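Local coordinates for lipoate-protein ligase, putative (Streptococcus pneumoniae, PDB 1VQZ) that is a putative member of the lipoate-protein ligase family, with a catalytic domain related to class II synthetases and a smaller C-terminal domain, at residues I75-G83 with K244-Y252; G84-N92 with V165-L174. All coordinates share one frame; numbering follows the deposited sequence.

Interaction 1 of 2, residues I75-G83 with K244-Y252. With EDO (1,2-ethanediol), chain G; EDO (1,2-ethanediol), chain I; EDO (1,2-ethanediol), chain H; EDO (1,2-ethanediol), chain Q.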
ATOM      1  N   ILE A  75      17.386   1.025  -8.840  1.00 27.23           N
ATOM      2  CA  ILE A  75      16.225   0.716  -7.990  1.00 27.89           C
ATOM      3  C   ILE A  75      14.964   0.965  -8.823  1.00 28.77           C
ATOM      4  O   ILE A  75      14.840   2.043  -9.416  1.00 30.26           O
ATOM      5  CB  ILE A  75      16.290   1.615  -6.730  1.00 26.32           C
ATOM      6  CG1 ILE A  75      17.563   1.272  -5.909  1.00 23.61           C
ATOM      7  CG2 ILE A  75      15.038   1.479  -5.818  1.00 32.99           C
ATOM      8  CD1 ILE A  75      17.835   2.211  -4.761  1.00 31.32           C
ATOM      9  N   GLU A  76      14.054  -0.011  -8.898  1.00 30.29           N
ATOM     10  CA  GLU A  76      12.726   0.198  -9.554  1.00 31.12           C
ATOM     11  C   GLU A  76      11.878   1.180  -8.731  1.00 30.30           C
ATOM     12  O   GLU A  76      11.987   1.198  -7.521  1.00 30.27           O
ATOM     13  CB  GLU A  76      11.945  -1.117  -9.647  1.00 33.12           C
ATOM     14  CG  GLU A  76      12.648  -2.342 -10.256  1.00 32.63           C
ATOM     15  CD  GLU A  76      12.980  -2.176 -11.702  1.00 40.16           C
ATOM     16  OE1 GLU A  76      12.420  -1.288 -12.335  1.00 43.18           O
ATOM     17  OE2 GLU A  76      13.820  -2.927 -12.227  1.00 39.65           O
ATOM     18  N   VAL A  77      11.052   1.990  -9.389  1.00 31.24           N
ATOM     19  CA  VAL A  77      10.032   2.811  -8.754  1.00 28.29           C
ATOM     20  C   VAL A  77       8.663   2.424  -9.337  1.00 29.08           C
ATOM     21  O   VAL A  77       8.389   2.677 -10.538  1.00 27.04           O
ATOM     22  CB  VAL A  77      10.333   4.345  -8.888  1.00 27.91           C
ATOM     23  CG1 VAL A  77       9.237   5.192  -8.318  1.00 26.18           C
ATOM     24  CG2 VAL A  77      11.659   4.688  -8.249  1.00 31.62           C
ATOM     25  N   VAL A  78       7.792   1.868  -8.473  1.00 29.78           N
ATOM     26  CA  VAL A  78       6.443   1.447  -8.882  1.00 31.70           C
ATOM     27  C   VAL A  78       5.379   1.900  -7.883  1.00 29.48           C
ATOM     28  O   VAL A  78       5.579   1.820  -6.678  1.00 31.26           O
ATOM     29  CB  VAL A  78       6.414  -0.096  -9.097  1.00 31.56           C
ATOM     30  CG1 VAL A  78       5.049  -0.597  -9.571  1.00 27.65           C
ATOM     31  CG2 VAL A  78       7.520  -0.531 -10.102  1.00 35.69           C
ATOM     32  N   ARG A  79       4.282   2.436  -8.390  1.00 28.60           N
ATOM     33  CA  ARG A  79       3.155   2.848  -7.562  1.00 27.38           C
ATOM     34  C   ARG A  79       2.266   1.648  -7.327  1.00 28.00           C
ATOM     35  O   ARG A  79       1.867   0.977  -8.261  1.00 27.13           O
ATOM     36  CB  ARG A  79       2.392   3.955  -8.266  1.00 26.35           C
ATOM     37  CG  ARG A  79       1.235   4.542  -7.511  1.00 28.07           C
ATOM     38  CD  ARG A  79       0.424   5.406  -8.404  1.00 26.90           C
ATOM     39  NE  ARG A  79       1.073   6.628  -8.921  1.00 29.09           N
ATOM     40  CZ  ARG A  79       1.322   7.738  -8.223  1.00 29.37           C
ATOM     41  NH1 ARG A  79       1.087   7.804  -6.919  1.00 25.74           N
ATOM     42  NH2 ARG A  79       1.836   8.798  -8.843  1.00 29.44           N
ATOM     43  N   ARG A  80       1.957   1.381  -6.064  1.00 30.82           N
ATOM     44  CA  ARG A  80       1.014   0.329  -5.712  1.00 31.16           C
ATOM     45  C   ARG A  80      -0.432   0.806  -5.632  1.00 30.55           C
ATOM     46  O   ARG A  80      -0.776   2.028  -5.826  1.00 27.14           O
ATOM     47  CB  ARG A  80       1.449  -0.352  -4.382  1.00 31.00           C
ATOM     48  CG  ARG A  80       1.398   0.547  -3.157  1.00 32.80           C
ATOM     49  CD  ARG A  80       1.627  -0.216  -1.819  1.00 29.81           C
ATOM     50  NE  ARG A  80       1.431   0.795  -0.781  1.00 25.59           N
ATOM     51  CZ  ARG A  80       2.355   1.666  -0.350  1.00 29.67           C
ATOM     52  NH1 ARG A  80       3.598   1.594  -0.791  1.00 28.72           N
ATOM     53  NH2 ARG A  80       2.005   2.623   0.523  1.00 29.90           N
ATOM     54  N   ILE A  81      -1.328  -0.163  -5.435  1.00 28.91           N
ATOM     55  CA  ILE A  81      -2.771   0.168  -5.458  1.00 30.47           C
ATOM     56  C   ILE A  81      -3.396   0.370  -4.092  1.00 28.19           C
ATOM     57  O   ILE A  81      -4.593   0.525  -4.013  1.00 32.67           O
ATOM     58  CB  ILE A  81      -3.598  -0.820  -6.330  1.00 33.52           C
ATOM     59  CG1 ILE A  81      -3.696  -2.205  -5.680  1.00 30.06           C
ATOM     60  CG2 ILE A  81      -2.979  -0.901  -7.732  1.00 34.05           C
ATOM     61  CD1 ILE A  81      -4.543  -3.195  -6.450  1.00 31.21           C
ATOM     62  N   SER A  82      -2.610   0.368  -3.020  1.00 28.09           N
ATOM     63  CA  SER A  82      -3.078   0.838  -1.717  1.00 28.06           C
ATOM     64  C   SER A  82      -2.424   2.194  -1.343  1.00 28.07           C
ATOM     65  O   SER A  82      -1.386   2.588  -1.883  1.00 28.08           O
ATOM     66  CB  SER A  82      -2.740  -0.172  -0.621  1.00 31.56           C
ATOM     67  OG  SER A  82      -1.358  -0.516  -0.634  1.00 26.00           O
ATOM     68  N   GLY A  83      -3.022   2.849  -0.364  1.00 24.42           N
ATOM     69  CA  GLY A  83      -2.591   4.138   0.106  1.00 25.40           C
ATOM     70  C   GLY A  83      -1.377   4.135   0.967  1.00 26.85           C
ATOM     71  O   GLY A  83      -0.730   3.126   1.128  1.00 29.90           O
ATOM     72  N   LYS A 244       0.277  -0.514 -17.222  1.00 34.06           N
ATOM     73  CA  LYS A 244       0.158   0.124 -15.912  1.00 33.00           C
ATOM     74  C   LYS A 244       1.478   0.211 -15.121  1.00 34.02           C
ATOM     75  O   LYS A 244       2.216   1.217 -15.217  1.00 31.47           O
ATOM     76  CB  LYS A 244      -0.999  -0.546 -15.125  1.00 28.13           C
ATOM     77  CG  LYS A 244      -1.414   0.171 -13.824  1.00 34.12           C
ATOM     78  CD  LYS A 244      -2.754  -0.338 -13.311  1.00 31.18           C
ATOM     79  CE  LYS A 244      -3.136   0.321 -12.025  1.00 33.20           C
ATOM     80  NZ  LYS A 244      -4.487  -0.016 -11.534  1.00 29.09           N
ATOM     81  N   PHE A 245       1.826  -0.858 -14.410  1.00 32.35           N
ATOM     82  CA  PHE A 245       2.924  -0.844 -13.457  1.00 31.68           C
ATOM     83  C   PHE A 245       4.318  -0.622 -14.069  1.00 31.89           C
ATOM     84  O   PHE A 245       5.243  -0.230 -13.374  1.00 33.23           O
ATOM     85  CB  PHE A 245       2.830  -2.128 -12.584  1.00 34.30           C
ATOM     86  CG  PHE A 245       1.509  -2.232 -11.824  1.00 34.44           C
ATOM     87  CD1 PHE A 245       1.259  -1.398 -10.753  1.00 33.13           C
ATOM     88  CD2 PHE A 245       0.494  -3.084 -12.245  1.00 28.89           C
ATOM     89  CE1 PHE A 245       0.048  -1.440 -10.115  1.00 31.31           C
ATOM     90  CE2 PHE A 245      -0.695  -3.127 -11.607  1.00 33.76           C
ATOM     91  CZ  PHE A 245      -0.928  -2.310 -10.525  1.00 31.39           C
ATOM     92  N   GLY A 246       4.451  -0.890 -15.371  1.00 28.48           N
ATOM     93  CA  GLY A 246       5.650  -0.561 -16.159  1.00 28.75           C
ATOM     94  C   GLY A 246       5.684   0.789 -16.843  1.00 30.32           C
ATOM     95  O   GLY A 246       6.609   1.058 -17.604  1.00 33.58           O
ATOM     96  N   THR A 247       4.684   1.641 -16.607  1.00 30.05           N
ATOM     97  CA  THR A 247       4.595   2.917 -17.308  1.00 34.36           C
ATOM     98  C   THR A 247       4.872   4.137 -16.412  1.00 31.40           C
ATOM     99  O   THR A 247       4.478   4.155 -15.264  1.00 31.94           O
ATOM    100  CB  THR A 247       3.217   3.153 -17.991  1.00 36.09           C
ATOM    101  OG1 THR A 247       2.169   3.229 -17.003  1.00 31.92           O
ATOM    102  CG2 THR A 247       2.926   2.049 -18.980  1.00 38.14           C
ATOM    103  N   TRP A 248       5.484   5.164 -17.011  1.00 29.29           N
ATOM    104  CA  TRP A 248       5.586   6.479 -16.390  1.00 30.22           C
ATOM    105  C   TRP A 248       4.191   7.099 -16.033  1.00 30.15           C
ATOM    106  O   TRP A 248       4.046   7.741 -14.982  1.00 27.05           O
ATOM    107  CB  TRP A 248       6.404   7.414 -17.285  1.00 30.86           C
ATOM    108  CG  TRP A 248       6.775   8.698 -16.603  1.00 37.32           C
ATOM    109  CD1 TRP A 248       7.913   8.975 -15.842  1.00 30.28           C
ATOM    110  CD2 TRP A 248       5.997   9.877 -16.595  1.00 31.90           C
ATOM    111  NE1 TRP A 248       7.867  10.267 -15.376  1.00 38.62           N
ATOM    112  CE2 TRP A 248       6.696  10.843 -15.812  1.00 33.03           C
ATOM    113  CE3 TRP A 248       4.776  10.222 -17.171  1.00 33.65           C
ATOM    114  CZ2 TRP A 248       6.207  12.111 -15.605  1.00 40.56           C
ATOM    115  CZ3 TRP A 248       4.291  11.497 -16.951  1.00 40.07           C
ATOM    116  CH2 TRP A 248       4.996  12.422 -16.176  1.00 36.38           C
ATOM    117  N   ASP A 249       3.187   6.932 -16.901  1.00 29.37           N
ATOM    118  CA  ASP A 249       1.914   7.604 -16.707  1.00 30.09           C
ATOM    119  C   ASP A 249       1.248   7.142 -15.395  1.00 31.39           C
ATOM    120  O   ASP A 249       0.552   7.921 -14.716  1.00 29.29           O
ATOM    121  CB  ASP A 249       0.925   7.296 -17.844  1.00 29.45           C
ATOM    122  CG  ASP A 249       1.283   7.956 -19.181  1.00 37.33           C
ATOM    123  OD1 ASP A 249       2.026   8.948 -19.228  1.00 37.12           O
ATOM    124  OD2 ASP A 249       0.764   7.471 -20.203  1.00 49.35           O
ATOM    125  N   TRP A 250       1.439   5.866 -15.079  1.00 31.30           N
ATOM    126  CA  TRP A 250       0.925   5.315 -13.854  1.00 30.21           C
ATOM    127  C   TRP A 250       1.843   5.622 -12.660  1.00 30.04           C
ATOM    128  O   TRP A 250       1.376   6.039 -11.606  1.00 28.66           O
ATOM    129  CB  TRP A 250       0.698   3.798 -13.977  1.00 28.11           C
ATOM    130  CG  TRP A 250       0.432   3.169 -12.651  1.00 29.41           C
ATOM    131  CD1 TRP A 250       1.300   2.351 -11.932  1.00 33.06           C
ATOM    132  CD2 TRP A 250      -0.730   3.328 -11.837  1.00 29.11           C
ATOM    133  NE1 TRP A 250       0.731   2.019 -10.716  1.00 31.40           N
ATOM    134  CE2 TRP A 250      -0.504   2.596 -10.628  1.00 31.14           C
ATOM    135  CE3 TRP A 250      -1.939   4.035 -11.981  1.00 34.30           C
ATOM    136  CZ2 TRP A 250      -1.427   2.543  -9.614  1.00 28.75           C
ATOM    137  CZ3 TRP A 250      -2.879   3.979 -10.926  1.00 35.27           C
ATOM    138  CH2 TRP A 250      -2.611   3.211  -9.769  1.00 34.97           C
ATOM    139  N   ASN A 251       3.135   5.358 -12.796  1.00 30.93           N
ATOM    140  CA  ASN A 251       4.040   5.405 -11.611  1.00 31.90           C
ATOM    141  C   ASN A 251       4.296   6.841 -11.143  1.00 31.30           C
ATOM    142  O   ASN A 251       4.395   7.103  -9.930  1.00 32.69           O
ATOM    143  CB  ASN A 251       5.370   4.693 -11.923  1.00 31.06           C
ATOM    144  CG  ASN A 251       5.215   3.219 -12.114  1.00 31.87           C
ATOM    145  OD1 ASN A 251       4.469   2.592 -11.398  1.00 28.92           O
ATOM    146  ND2 ASN A 251       5.967   2.642 -13.039  1.00 29.08           N
ATOM    147  N   TYR A 252       4.412   7.737 -12.123  1.00 30.88           N
ATOM    148  CA  TYR A 252       4.578   9.178 -11.897  1.00 28.35           C
ATOM    149  C   TYR A 252       3.282   9.856 -12.310  1.00 32.25           C
ATOM    150  O   TYR A 252       2.360   9.968 -11.506  1.00 33.94           O
ATOM    151  CB  TYR A 252       5.778   9.680 -12.703  1.00 29.17           C
ATOM    152  CG  TYR A 252       7.099   9.191 -12.141  1.00 32.00           C
ATOM    153  CD1 TYR A 252       7.589   7.926 -12.450  1.00 30.99           C
ATOM    154  CD2 TYR A 252       7.856   9.992 -11.298  1.00 26.59           C
ATOM    155  CE1 TYR A 252       8.838   7.468 -11.929  1.00 32.86           C
ATOM    156  CE2 TYR A 252       9.088   9.564 -10.775  1.00 32.79           C
ATOM    157  CZ  TYR A 252       9.558   8.294 -11.073  1.00 30.06           C
ATOM    158  OH  TYR A 252      10.762   7.880 -10.547  1.00 34.97           O
TER
HETATM  159  C1  EDO G 405       3.553   5.469 -20.716  1.00 42.54           C
HETATM  160  O1  EDO G 405       3.755   6.347 -19.608  1.00 31.40           O
HETATM  161  C2  EDO G 405       4.773   4.608 -20.822  1.00 38.05           C
HETATM  162  O2  EDO G 405       5.604   5.051 -19.747  1.00 30.94           O
HETATM  163  C1  EDO I 407      -0.897   8.960 -11.412  1.00 43.55           C
HETATM  164  O1  EDO I 407      -1.838  10.073 -11.428  1.00 42.69           O
HETATM  165  C2  EDO I 407      -1.623   7.638 -11.672  0.50 37.31           C
HETATM  166  O2  EDO I 407      -2.228   7.591 -12.990  0.50 38.25           O
HETATM  167  C1  EDO H 406      -7.122   0.081 -14.375  1.00 58.92           C
HETATM  168  O1  EDO H 406      -6.483  -0.503 -13.233  1.00 53.20           O
HETATM  169  C2  EDO H 406      -6.527   1.454 -14.645  1.00 57.18           C
HETATM  170  O2  EDO H 406      -5.560   1.816 -13.649  1.00 49.83           O
HETATM  171  C1  EDO Q 415      12.674  11.785 -12.338  0.50 33.38           C
HETATM  172  O1  EDO Q 415      11.617  12.118 -13.230  0.50 31.25           O
HETATM  173  C2  EDO Q 415      12.314  11.400 -10.905  1.00 42.35           C
HETATM  174  O2  EDO Q 415      12.844  10.087 -10.566  1.00 46.80           O
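Arg79 and Asn251 meet through the strand backbone: Arg79 N donates to Asn251 OD1 at 3.0 Å, nearly straight (168°) but from above the carbonyl plane. The neighbouring Arg79 O receives the indole N-H, Trp250 NE1, at 2.9 Å. Within residues 244-252, a second bond, from Asn251 ND2 back to Phe245 O ahead of helix 248-251, keeps the amide from turning.

The arginine also gives its guanidinium to the carbonyl end of that helix. Arg79 NE bonds Trp250 O (2.8 Å), coming in nearly along the C=O axis, and Arg79 NH2 reaches a lone pair of Tyr252 O (3.0 Å). Both acceptors lie at the guanidinium edge, near its plane, while NH1 serves Gln59 O elsewhere. The chain starts with CG anti to the backbone N and bends at chi3 (-65°), which turns the donors onto these carbonyls.

Strand 76-79 is an edge strand of a small mixed sheet and pairs in parallel with strand 52-55, the two linked through helix 67-73 in a beta-alpha-beta unit. The Asn251 and Trp250 side chains bond Arg79 N and O on the edge turned away from strand 52-55.

Apolar contacts flank these bonds. Arg79 CD sits over one face of the Trp250 six-membered ring, 3.8 Å from its centroid, a CH-pi contact; Lys244 CE covers the opposite face, its NZ in a salt bridge with Glu31. Ile81 CG2 meets the Phe245 ring at its edge (CZ, 3.7 Å), and Val78 CG1 packs on Phe245 CB. At the other end Val77 CG1 lies 4.2 Å from Tyr252 CZ, the two side chains crossing at about a right angle.

Interaction 2 of 2, residues G84-N92 with V165-L174. With EDO (1,2-ethanediol), chain L.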
ATOM      1  N   GLY A  84      -1.060   5.295   1.502  1.00 28.43           N
ATOM      2  CA  GLY A  84       0.129   5.468   2.368  1.00 28.83           C
ATOM      3  C   GLY A  84       1.370   5.994   1.677  1.00 29.04           C
ATOM      4  O   GLY A  84       1.302   6.588   0.564  1.00 27.20           O
ATOM      5  N   GLY A  85       2.510   5.749   2.330  1.00 28.78           N
ATOM      6  CA  GLY A  85       3.779   6.281   1.921  1.00 27.70           C
ATOM      7  C   GLY A  85       4.686   5.320   1.175  1.00 28.50           C
ATOM      8  O   GLY A  85       4.302   4.202   0.784  1.00 27.14           O
ATOM      9  N   ALA A  86       5.949   5.744   1.074  1.00 29.33           N
ATOM     10  CA  ALA A  86       6.953   5.022   0.329  1.00 28.99           C
ATOM     11  C   ALA A  86       7.588   3.914   1.151  1.00 28.68           C
ATOM     12  O   ALA A  86       7.869   4.071   2.336  1.00 30.82           O
ATOM     13  CB  ALA A  86       8.030   5.980  -0.205  1.00 25.01           C
ATOM     14  N   VAL A  87       7.790   2.786   0.494  1.00 30.86           N
ATOM     15  CA  VAL A  87       8.397   1.621   1.124  1.00 31.29           C
ATOM     16  C   VAL A  87       9.549   1.070   0.269  1.00 29.29           C
ATOM     17  O   VAL A  87       9.418   0.992  -0.944  1.00 27.91           O
ATOM     18  CB  VAL A  87       7.333   0.531   1.338  1.00 30.84           C
ATOM     19  CG1 VAL A  87       7.892  -0.588   2.105  1.00 35.61           C
ATOM     20  CG2 VAL A  87       6.145   1.117   2.076  1.00 35.80           C
ATOM     21  N   TYR A  88      10.655   0.685   0.931  1.00 26.88           N
ATOM     22  CA  TYR A  88      11.767  -0.006   0.292  1.00 27.50           C
ATOM     23  C   TYR A  88      11.627  -1.518   0.320  1.00 26.84           C
ATOM     24  O   TYR A  88      11.468  -2.141   1.376  1.00 30.78           O
ATOM     25  CB  TYR A  88      13.121   0.400   0.905  1.00 29.58           C
ATOM     26  CG  TYR A  88      14.286  -0.230   0.189  1.00 31.60           C
ATOM     27  CD1 TYR A  88      14.594   0.137  -1.129  1.00 28.42           C
ATOM     28  CD2 TYR A  88      15.094  -1.183   0.822  1.00 29.29           C
ATOM     29  CE1 TYR A  88      15.656  -0.448  -1.815  1.00 27.43           C
ATOM     30  CE2 TYR A  88      16.182  -1.808   0.120  1.00 27.89           C
ATOM     31  CZ  TYR A  88      16.447  -1.426  -1.180  1.00 28.63           C
ATOM     32  OH  TYR A  88      17.517  -1.975  -1.826  1.00 29.68           O
ATOM     33  N   HIS A  89      11.714  -2.093  -0.858  1.00 26.77           N
ATOM     34  CA  HIS A  89      11.793  -3.524  -1.044  1.00 29.91           C
ATOM     35  C   HIS A  89      13.156  -3.933  -1.542  1.00 28.15           C
ATOM     36  O   HIS A  89      13.755  -3.254  -2.389  1.00 27.31           O
ATOM     37  CB  HIS A  89      10.769  -3.953  -2.112  1.00 31.09           C
ATOM     38  CG  HIS A  89       9.345  -3.863  -1.678  1.00 29.95           C
ATOM     39  ND1 HIS A  89       8.836  -2.785  -0.987  1.00 40.86           N
ATOM     40  CD2 HIS A  89       8.282  -4.669  -1.950  1.00 30.80           C
ATOM     41  CE1 HIS A  89       7.539  -2.965  -0.789  1.00 29.07           C
ATOM     42  NE2 HIS A  89       7.174  -4.086  -1.394  1.00 34.66           N
ATOM     43  N   ASP A  90      13.593  -5.094  -1.079  1.00 29.19           N
ATOM     44  CA  ASP A  90      14.708  -5.789  -1.645  1.00 28.05           C
ATOM     45  C   ASP A  90      14.468  -7.296  -1.608  1.00 30.96           C
ATOM     46  O   ASP A  90      13.384  -7.760  -1.206  1.00 30.28           O
ATOM     47  CB  ASP A  90      16.047  -5.301  -1.016  1.00 29.39           C
ATOM     48  CG  ASP A  90      16.314  -5.811   0.409  1.00 29.59           C
ATOM     49  OD1 ASP A  90      15.625  -6.705   0.926  1.00 31.88           O
ATOM     50  OD2 ASP A  90      17.268  -5.281   1.043  1.00 28.52           O
ATOM     51  N   LEU A  91      15.480  -8.076  -2.014  1.00 30.44           N
ATOM     52  CA  LEU A  91      15.333  -9.506  -2.099  1.00 31.36           C
ATOM     53  C   LEU A  91      15.128 -10.203  -0.735  1.00 30.65           C
ATOM     54  O   LEU A  91      14.857 -11.387  -0.713  1.00 28.88           O
ATOM     55  CB  LEU A  91      16.531 -10.136  -2.820  1.00 30.81           C
ATOM     56  CG  LEU A  91      16.600  -9.815  -4.304  1.00 26.90           C
ATOM     57  CD1 LEU A  91      17.788 -10.576  -4.905  1.00 37.63           C
ATOM     58  CD2 LEU A  91      15.278 -10.169  -5.087  1.00 30.86           C
ATOM     59  N   ASN A  92      15.283  -9.463   0.363  1.00 30.43           N
ATOM     60  CA  ASN A  92      15.047  -9.964   1.708  1.00 30.11           C
ATOM     61  C   ASN A  92      13.806  -9.356   2.392  1.00 29.30           C
ATOM     62  O   ASN A  92      13.606  -9.452   3.644  1.00 27.38           O
ATOM     63  CB  ASN A  92      16.303  -9.772   2.540  1.00 31.82           C
ATOM     64  CG  ASN A  92      17.381 -10.727   2.156  1.00 35.15           C
ATOM     65  OD1 ASN A  92      17.187 -11.921   2.266  1.00 33.25           O
ATOM     66  ND2 ASN A  92      18.516 -10.215   1.681  1.00 33.63           N
ATOM     67  N   VAL A 165      16.033  -6.911   5.290  1.00 27.02           N
ATOM     68  CA  VAL A 165      16.021  -5.790   4.406  1.00 24.10           C
ATOM     69  C   VAL A 165      17.154  -4.839   4.805  1.00 24.02           C
ATOM     70  O   VAL A 165      17.447  -4.657   6.005  1.00 27.22           O
ATOM     71  CB  VAL A 165      14.641  -5.079   4.480  1.00 25.76           C
ATOM     72  CG1 VAL A 165      14.564  -3.896   3.474  1.00 30.15           C
ATOM     73  CG2 VAL A 165      13.535  -6.095   4.222  1.00 27.40           C
ATOM     74  N   ASP A 166      17.772  -4.200   3.828  1.00 26.36           N
ATOM     75  CA  ASP A 166      18.685  -3.084   4.125  1.00 29.20           C
ATOM     76  C   ASP A 166      17.837  -1.871   4.495  1.00 28.81           C
ATOM     77  O   ASP A 166      17.204  -1.245   3.644  1.00 29.35           O
ATOM     78  CB  ASP A 166      19.594  -2.843   2.932  1.00 29.58           C
ATOM     79  CG  ASP A 166      20.690  -1.826   3.206  1.00 32.98           C
ATOM     80  OD1 ASP A 166      20.700  -1.159   4.277  1.00 32.07           O
ATOM     81  OD2 ASP A 166      21.533  -1.685   2.296  1.00 32.92           O
ATOM     82  N   LEU A 167      17.807  -1.553   5.788  1.00 30.56           N
ATOM     83  CA  LEU A 167      16.951  -0.486   6.303  1.00 29.54           C
ATOM     84  C   LEU A 167      17.567   0.906   6.073  1.00 30.48           C
ATOM     85  O   LEU A 167      16.957   1.897   6.454  1.00 27.34           O
ATOM     86  CB  LEU A 167      16.683  -0.678   7.807  1.00 29.31           C
ATOM     87  CG  LEU A 167      16.080  -2.015   8.249  1.00 33.80           C
ATOM     88  CD1 LEU A 167      16.016  -2.104   9.811  1.00 39.41           C
ATOM     89  CD2 LEU A 167      14.744  -2.261   7.605  1.00 40.33           C
ATOM     90  N   SER A 168      18.772   0.976   5.482  1.00 28.81           N
ATOM     91  CA  SER A 168      19.455   2.254   5.273  1.00 29.67           C
ATOM     92  C   SER A 168      19.157   2.920   3.926  1.00 30.62           C
ATOM     93  O   SER A 168      19.515   4.081   3.714  1.00 30.66           O
ATOM     94  CB  SER A 168      20.974   2.075   5.419  1.00 31.11           C
ATOM     95  OG  SER A 168      21.526   1.460   4.260  1.00 30.99           O
ATOM     96  N   VAL A 169      18.512   2.200   3.014  1.00 27.31           N
ATOM     97  CA  VAL A 169      18.372   2.687   1.648  1.00 28.37           C
ATOM     98  C   VAL A 169      17.270   3.742   1.513  1.00 28.42           C
ATOM     99  O   VAL A 169      17.483   4.773   0.886  1.00 29.25           O
ATOM    100  CB  VAL A 169      18.131   1.502   0.653  1.00 25.42           C
ATOM    101  CG1 VAL A 169      18.013   1.980  -0.802  1.00 30.96           C
ATOM    102  CG2 VAL A 169      19.203   0.478   0.791  1.00 28.61           C
ATOM    103  N   LEU A 170      16.105   3.501   2.113  1.00 26.40           N
ATOM    104  CA  LEU A 170      14.948   4.387   1.917  1.00 29.42           C
ATOM    105  C   LEU A 170      15.277   5.868   2.079  1.00 30.49           C
ATOM    106  O   LEU A 170      14.839   6.694   1.277  1.00 29.55           O
ATOM    107  CB  LEU A 170      13.802   4.027   2.906  1.00 32.01           C
ATOM    108  CG  LEU A 170      12.483   4.805   2.703  1.00 30.15           C
ATOM    109  CD1 LEU A 170      11.837   4.462   1.342  1.00 30.65           C
ATOM    110  CD2 LEU A 170      11.569   4.502   3.865  1.00 32.19           C
ATOM    111  N   ALA A 171      16.043   6.215   3.122  1.00 31.79           N
ATOM    112  CA  ALA A 171      16.286   7.628   3.423  1.00 31.41           C
ATOM    113  C   ALA A 171      17.142   8.260   2.321  1.00 32.77           C
ATOM    114  O   ALA A 171      17.021   9.456   2.070  1.00 32.22           O
ATOM    115  CB  ALA A 171      16.960   7.795   4.777  1.00 31.53           C
ATOM    116  N   ASN A 172      18.003   7.458   1.679  1.00 33.55           N
ATOM    117  CA  ASN A 172      18.834   7.920   0.563  1.00 33.74           C
ATOM    118  C   ASN A 172      18.029   7.994  -0.742  1.00 33.50           C
ATOM    119  O   ASN A 172      18.362   8.788  -1.612  1.00 31.67           O
ATOM    120  CB  ASN A 172      20.089   7.041   0.391  1.00 33.01           C
ATOM    121  CG  ASN A 172      21.054   7.133   1.583  1.00 38.11           C
ATOM    122  OD1 ASN A 172      21.246   8.196   2.155  1.00 28.91           O
ATOM    123  ND2 ASN A 172      21.657   6.012   1.950  1.00 39.94           N
ATOM    124  N   ALA A 173      16.969   7.192  -0.870  1.00 32.43           N
ATOM    125  CA  ALA A 173      16.175   7.145  -2.139  1.00 31.61           C
ATOM    126  C   ALA A 173      15.069   8.186  -2.238  1.00 30.52           C
ATOM    127  O   ALA A 173      14.506   8.397  -3.317  1.00 33.01           O
ATOM    128  CB  ALA A 173      15.609   5.762  -2.374  1.00 31.67           C
ATOM    129  N   LEU A 174      14.748   8.819  -1.114  1.00 28.93           N
ATOM    130  CA  LEU A 174      13.651   9.791  -1.023  1.00 29.60           C
ATOM    131  C   LEU A 174      14.265  11.183  -0.942  1.00 30.97           C
ATOM    132  O   LEU A 174      15.354  11.328  -0.459  1.00 27.68           O
ATOM    133  CB  LEU A 174      12.791   9.524   0.217  1.00 32.22           C
ATOM    134  CG  LEU A 174      11.935   8.229   0.302  1.00 35.25           C
ATOM    135  CD1 LEU A 174      11.014   8.263   1.507  1.00 38.31           C
ATOM    136  CD2 LEU A 174      11.135   7.984  -0.949  1.00 30.25           C
TER
HETATM  137  C1  EDO L 410       3.422  -3.564  -3.154  1.00 33.27           C
HETATM  138  O1  EDO L 410       3.948  -3.601  -1.848  1.00 22.97           O
HETATM  139  C2  EDO L 410       2.065  -4.218  -3.046  1.00 33.45           C
HETATM  140  O2  EDO L 410       1.576  -4.549  -4.327  1.00 27.87           O
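The Tyr88 ring has Val169 over one face: Val169 CB lies above the ring centre, 3.8 Å from the Tyr88 centroid, a CH-pi contact. Its two methyls spread over the same face, Val169 CG1 toward Tyr88 CE1 (3.5 Å) and Val169 CG2 toward the Tyr88 CE2 side. At the ring edge, near its plane, Val165 CG1 approaches Tyr88 CD2 at 3.8 Å, and Asp166 O comes to the same carbon obliquely. The tyrosine CG is anti to the backbone N (chi1 -176°), which extends the ring from strand 87-89 toward Val169. His89 points to the other side of the strand, where its imidazole edge meets a 1,2-ethanediol molecule.

Beside the ring, toward Gly84, Leu170 packs its CB against Tyr88 CB and brings its methyls to Ala86 O, and Leu174 CD2 touches Ala86 CB at 3.8 Å. The axes of strand 87-89 and helix 169-173 approach to 8.5 Å, at 119° between their chain directions.

At the far end the contact turns polar. Asp90 OD2 accepts Asp166 N at 3.0 Å in a nearly straight bond (173°) on its syn side, tilted out of the carboxylate plane. OD1 takes Asn92 N, forming an Asx turn, so each carboxylate oxygen has a backbone partner and the group's rotation is fixed. Val165 CG2 rests against Asn92 O, while Asp166 in turn uses OD1 to accept from both OG and N of Ser168, capping the turn that leads into helix 169-173.

Arg79 to Asp90 spell the Arg-Arg-x-Ser-Gly-Gly-Gly-x-Val-x-His-Asp signature of lipoate-protein ligases, whose closing strand and Asp90 are here backed by the 165-174 turn and helix.

From the N terminus, the chain runs through residues 75-83 and directly on into 84-92, so the two contacts begin on consecutive parts of one strand-loop-strand unit. The chain then passes through most of the large mixed sheet before 165-174 returns to the second part, closing the loop of interaction 2. Only later, at the end of helix 231-245 and in the short helix 248-251, does 244-252 come back to the first part, so interaction 1 encloses interaction 2. Strands 76-79 and 87-89 flank strand 52-55 on opposite edges of one three-stranded sheet, each held from a different later region. The contacts also touch: Arg80 NH2 probably bonds Gly85 O, and Ile75 packs on Val169.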